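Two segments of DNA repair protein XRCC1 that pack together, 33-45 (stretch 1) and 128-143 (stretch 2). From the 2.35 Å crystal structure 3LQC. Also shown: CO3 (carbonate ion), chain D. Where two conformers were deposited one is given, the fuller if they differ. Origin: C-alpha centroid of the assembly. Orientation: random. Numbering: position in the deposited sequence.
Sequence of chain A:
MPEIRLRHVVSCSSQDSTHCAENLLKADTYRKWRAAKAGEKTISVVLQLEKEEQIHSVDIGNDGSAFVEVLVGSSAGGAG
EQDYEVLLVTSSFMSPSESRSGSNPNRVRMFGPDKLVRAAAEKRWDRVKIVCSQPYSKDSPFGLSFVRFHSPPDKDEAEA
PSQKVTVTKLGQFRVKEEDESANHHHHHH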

# COMPACT_ATOMS: atom_id res chain seq x y z
N TRP A 33 21.03 -7.43 24.87
CA TRP A 33 21.33 -7.50 23.44
C TRP A 33 20.56 -6.42 22.70
O TRP A 33 21.11 -5.74 21.84
CB TRP A 33 20.97 -8.86 22.87
CG TRP A 33 21.18 -8.95 21.39
CD1 TRP A 33 22.34 -9.26 20.75
CD2 TRP A 33 20.20 -8.71 20.37
NE1 TRP A 33 22.14 -9.24 19.38
CE2 TRP A 33 20.84 -8.90 19.13
CE3 TRP A 33 18.84 -8.35 20.39
CZ2 TRP A 33 20.17 -8.74 17.91
CZ3 TRP A 33 18.18 -8.20 19.17
CH2 TRP A 33 18.85 -8.39 17.95
N ARG A 34 19.28 -6.30 23.04
CA ARG A 34 18.42 -5.32 22.40
C ARG A 34 18.92 -3.91 22.68
O ARG A 34 18.92 -3.05 21.81
CB ARG A 34 16.99 -5.50 22.89
CG ARG A 34 15.99 -4.66 22.13
CD ARG A 34 16.12 -4.91 20.65
NE ARG A 34 15.35 -3.96 19.86
CZ ARG A 34 15.86 -2.89 19.27
NH1 ARG A 34 17.16 -2.60 19.38
NH2 ARG A 34 15.08 -2.10 18.56
N ALA A 35 19.35 -3.69 23.92
CA ALA A 35 19.97 -2.42 24.29
C ALA A 35 21.18 -2.12 23.41
O ALA A 35 21.34 -1.00 22.92
CB ALA A 35 20.37 -2.43 25.77
N ALA A 36 22.03 -3.13 23.20
CA ALA A 36 23.22 -2.97 22.38
C ALA A 36 22.90 -2.64 20.92
O ALA A 36 23.76 -2.16 20.18
CB ALA A 36 24.10 -4.21 22.46
N LYS A 37 21.66 -2.89 20.51
CA LYS A 37 21.25 -2.68 19.13
C LYS A 37 20.36 -1.45 18.98
O LYS A 37 19.69 -1.28 17.96
CB LYS A 37 20.51 -3.91 18.60
CG LYS A 37 21.33 -5.18 18.66
CD LYS A 37 22.65 -4.98 17.96
CE LYS A 37 23.51 -6.21 18.05
NZ LYS A 37 24.78 -6.00 17.31
N ALA A 38 20.35 -0.60 20.01
CA ALA A 38 19.61 0.65 19.93
C ALA A 38 20.06 1.46 18.72
O ALA A 38 21.25 1.48 18.39
CB ALA A 38 19.81 1.46 21.20
N GLY A 39 19.11 2.11 18.05
CA GLY A 39 19.44 2.94 16.90
C GLY A 39 19.31 2.20 15.58
O GLY A 39 19.52 2.77 14.51
N GLU A 40 18.96 0.93 15.67
CA GLU A 40 18.84 0.07 14.50
C GLU A 40 17.41 0.03 13.96
O GLU A 40 16.45 -0.07 14.71
CB GLU A 40 19.29 -1.34 14.87
CG GLU A 40 20.10 -1.99 13.80
CD GLU A 40 21.45 -1.33 13.62
OE1 GLU A 40 22.19 -1.18 14.61
OE2 GLU A 40 21.78 -0.98 12.47
N LYS A 41 17.28 0.11 12.63
CA LYS A 41 15.99 0.18 11.94
C LYS A 41 15.23 -1.14 11.94
O LYS A 41 14.00 -1.16 11.80
CB LYS A 41 16.18 0.63 10.49
CG LYS A 41 16.54 2.10 10.34
CD LYS A 41 17.09 2.39 8.95
CE LYS A 41 17.52 3.84 8.83
NZ LYS A 41 18.31 4.10 7.59
N THR A 42 15.94 -2.25 12.09
CA THR A 42 15.29 -3.55 12.13
C THR A 42 16.07 -4.55 12.97
O THR A 42 17.29 -4.53 12.98
CB THR A 42 15.05 -4.12 10.71
OG1 THR A 42 14.80 -5.52 10.80
CG2 THR A 42 16.26 -3.91 9.83
N ILE A 43 15.35 -5.41 13.68
CA ILE A 43 15.97 -6.51 14.41
C ILE A 43 15.13 -7.75 14.24
O ILE A 43 13.93 -7.66 13.99
CB ILE A 43 16.07 -6.21 15.92
CG1 ILE A 43 14.67 -5.96 16.49
CG2 ILE A 43 16.99 -5.03 16.20
CD1 ILE A 43 14.53 -6.35 17.92
N SER A 44 15.74 -8.92 14.39
CA SER A 44 14.99 -10.17 14.42
C SER A 44 15.43 -11.04 15.58
O SER A 44 16.53 -10.90 16.10
CB SER A 44 15.19 -10.94 13.13
OG SER A 44 16.57 -11.22 12.97
N VAL A 45 14.55 -11.94 16.00
CA VAL A 45 14.95 -13.05 16.85
C VAL A 45 14.68 -14.33 16.08
O VAL A 45 13.74 -14.41 15.29
CB VAL A 45 14.17 -13.09 18.19
CG1 VAL A 45 14.47 -11.86 19.03
CG2 VAL A 45 12.69 -13.20 17.93
C CO3 D . 17.55 -11.60 9.37
O1 CO3 D . 17.36 -12.02 10.58
O2 CO3 D . 17.99 -12.43 8.47
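Stretch 2 128-143: VKIVCSQPYSKDSPFG

Stretch 2 opens within a β-strand that runs on to Ser133, laid antiparallel beside the strand Thr42 to Val45 of stretch 1. The two N-to-C directions differ by 161°, and the axes approach to 4.7 Å, ordinary spacing for neighbouring strands of a sheet. Beyond Ser133 the chain leaves the strand, loops through a type I turn, and returns to meet Arg34 on the helix and the type II turn from Lys37 to Glu40.

Val128, extended at phi/psi -121/117, lies at the margin and contributes little. Lys129 keeps its backbone close, its CA 3.4 Å from Val45 O, while its long side chain carries the charge farther: Lys129 NZ donates to O2 of the carbonate at 2.7 Å. Ser44 OG donates to O1 of the same ion at 2.6 Å. A cationic amine and a small hydroxyl thus hold one anion, probably acquired from the crystallisation liquor.

Ile130 pairs with Val45 through two hydrogen bonds, Ile130 N to Val45 O at 3.0 Å and Val45 N to Ile130 O at 3.1 Å. Their branched side chains share a face of the sheet, where Val45 CG2 lies 4.1 Å from Ile130 CB; β-branched residues favour such extended backbones. Val131 faces Ser44 in a non-hydrogen-bonded pair, CA to CA 4.3 Å, and on this other face Val131 CG2 comes within 4.0 Å of Ser44 CB. Cys132 repeats the hydrogen-bonded pattern with Ile43: Cys132 N to Ile43 O is 2.8 Å and Ile43 N to Cys132 O 3.0 Å. Its small side chain lies on the same face as Ile43, with Cys132 CB 4.2 Å from Ile43 CG1, an apolar contact. Ser133, opposite Thr42, closes the ladder, with Ser133 OG 3.7 Å from Thr42 CB.

Gln134 extends the backbone pairing past the strand, its N donating to Lys41 O at 2.8 Å in a nearly straight bond. Its side chain helps order the loop, Gln134 OE1 accepting from Tyr136 N at 2.9 Å, while its NE2 is bound elsewhere in the structure. Pro135 rests near Lys41, their CA atoms 4.5 Å apart, whereas Tyr136 points away.

The type I turn runs from Ser137 to Ser140, and Ser140 OG braces it by donating to Ser137 O at 2.8 Å. Within it, Lys138 packs its aliphatic part against Lys41, CG to CG 3.6 Å, and Lys138 O accepts a weak bond from Gly39 N at 3.0 Å. A water that accepts from Arg34 NH2 at 2.8 Å lies 2.9 Å from both Lys138 O and Glu40 O, linking the two stretches. Asp139 OD1 comes within 3.3 Å of Gly39 CA; glycine suits this place because at phi/psi 94/-1 a CB would be jammed against the carbonyl O of Ala38.

Pro141 CA lies over one face of the Arg34 guanidinium. Phe142 then gives that group two partners: Phe142 O accepts from Arg34 NE at 2.9 Å and from Arg34 NH2 at 3.1 Å, and the aromatic ring offers its face, with Arg34 CZ 4.5 Å from the ring centroid in a cation-pi contact. The ring also meets Ile43, Phe142 CE1 to Ile43 CG1 at 4.1 Å. Gly143 ends the stretch.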

# COMPACT_ATOMS: atom_id res chain seq x y z
N VAL A 128 12.01 -20.44 13.50
CA VAL A 128 11.04 -19.36 13.44
C VAL A 128 11.76 -18.01 13.57
O VAL A 128 12.39 -17.72 14.60
CB VAL A 128 9.96 -19.49 14.52
CG1 VAL A 128 8.81 -18.55 14.22
CG2 VAL A 128 9.45 -20.93 14.60
N LYS A 129 11.67 -17.20 12.53
CA LYS A 129 12.31 -15.89 12.53
C LYS A 129 11.24 -14.81 12.59
O LYS A 129 10.38 -14.73 11.71
CB LYS A 129 13.18 -15.72 11.28
CG LYS A 129 13.81 -14.36 11.15
CD LYS A 129 14.66 -14.27 9.89
CE LYS A 129 15.86 -15.19 9.97
NZ LYS A 129 16.88 -14.84 8.95
N ILE A 130 11.30 -14.00 13.64
CA ILE A 130 10.37 -12.87 13.78
C ILE A 130 11.13 -11.57 13.52
O ILE A 130 12.08 -11.25 14.24
CB ILE A 130 9.73 -12.84 15.18
CG1 ILE A 130 8.92 -14.12 15.43
CG2 ILE A 130 8.84 -11.63 15.32
CD1 ILE A 130 9.74 -15.25 16.01
N VAL A 131 10.72 -10.82 12.50
CA VAL A 131 11.43 -9.60 12.13
C VAL A 131 10.62 -8.36 12.49
O VAL A 131 9.49 -8.20 12.06
CB VAL A 131 11.77 -9.57 10.63
CG1 VAL A 131 12.72 -8.41 10.33
CG2 VAL A 131 12.40 -10.88 10.21
N CYS A 132 11.22 -7.49 13.30
CA CYS A 132 10.57 -6.24 13.70
C CYS A 132 11.24 -5.07 13.01
O CYS A 132 12.45 -4.86 13.13
CB CYS A 132 10.65 -6.07 15.21
SG CYS A 132 9.80 -7.34 16.17
N SER A 133 10.46 -4.29 12.27
CA SER A 133 11.02 -3.14 11.57
C SER A 133 10.44 -1.86 12.12
O SER A 133 9.23 -1.74 12.32
CB SER A 133 10.74 -3.24 10.08
OG SER A 133 11.52 -4.27 9.49
N GLN A 134 11.32 -0.89 12.37
CA GLN A 134 10.89 0.40 12.89
C GLN A 134 11.85 1.49 12.44
O GLN A 134 12.67 1.97 13.22
CB GLN A 134 10.80 0.35 14.42
CG GLN A 134 10.33 1.66 15.07
CD GLN A 134 9.20 2.33 14.30
OE1 GLN A 134 9.43 3.00 13.30
NE2 GLN A 134 7.97 2.15 14.77
N PRO A 135 11.74 1.88 11.15
CA PRO A 135 12.62 2.84 10.48
C PRO A 135 12.35 4.26 10.93
O PRO A 135 13.17 5.13 10.65
CB PRO A 135 12.20 2.73 9.00
CG PRO A 135 11.18 1.68 8.92
CD PRO A 135 10.64 1.44 10.29
N TYR A 136 11.23 4.47 11.61
CA TYR A 136 10.77 5.82 11.93
C TYR A 136 11.12 6.23 13.35
O TYR A 136 11.04 7.40 13.71
CB TYR A 136 9.25 5.93 11.70
CG TYR A 136 8.85 5.31 10.39
CD1 TYR A 136 9.33 5.80 9.19
CD2 TYR A 136 8.00 4.20 10.35
CE1 TYR A 136 8.98 5.24 7.98
CE2 TYR A 136 7.65 3.62 9.14
CZ TYR A 136 8.14 4.14 7.97
OH TYR A 136 7.81 3.58 6.76
N SER A 137 11.51 5.25 14.16
CA SER A 137 11.85 5.47 15.55
C SER A 137 13.03 4.58 15.92
O SER A 137 12.96 3.79 16.85
CB SER A 137 10.64 5.16 16.44
OG SER A 137 10.81 5.69 17.74
N LYS A 138 14.11 4.71 15.15
CA LYS A 138 15.31 3.89 15.31
C LYS A 138 15.79 3.75 16.75
O LYS A 138 16.30 2.70 17.15
CB LYS A 138 16.47 4.50 14.52
CG LYS A 138 16.33 4.46 13.03
CD LYS A 138 17.51 5.17 12.39
N ASP A 139 15.65 4.81 17.53
CA ASP A 139 16.30 4.87 18.83
C ASP A 139 15.51 4.21 19.96
O ASP A 139 16.05 3.98 21.04
CB ASP A 139 16.65 6.32 19.20
CG ASP A 139 17.85 6.84 18.41
OD1 ASP A 139 18.57 6.01 17.81
OD2 ASP A 139 18.06 8.07 18.39
N SER A 140 14.24 3.90 19.71
CA SER A 140 13.44 3.20 20.71
C SER A 140 13.86 1.74 20.76
O SER A 140 14.36 1.20 19.77
CB SER A 140 11.95 3.34 20.41
OG SER A 140 11.65 2.89 19.10
N PRO A 141 13.68 1.09 21.92
CA PRO A 141 14.07 -0.31 22.10
C PRO A 141 12.94 -1.21 21.60
O PRO A 141 12.54 -2.14 22.31
CB PRO A 141 14.19 -0.45 23.62
CG PRO A 141 13.76 0.89 24.20
CD PRO A 141 13.05 1.63 23.13
N PHE A 142 12.45 -0.93 20.40
CA PHE A 142 11.24 -1.55 19.87
C PHE A 142 11.38 -3.05 19.63
O PHE A 142 12.47 -3.57 19.42
CB PHE A 142 10.83 -0.87 18.56
CG PHE A 142 11.79 -1.11 17.44
CD1 PHE A 142 11.74 -2.28 16.70
CD2 PHE A 142 12.77 -0.17 17.14
CE1 PHE A 142 12.64 -2.50 15.68
CE2 PHE A 142 13.67 -0.38 16.12
CZ PHE A 142 13.60 -1.55 15.38
N GLY A 143 10.25 -3.74 19.63
CA GLY A 143 10.22 -5.17 19.39
C GLY A 143 8.80 -5.67 19.57
O GLY A 143 7.86 -5.05 19.07
O HOH W 1 16.86 -0.15 17.60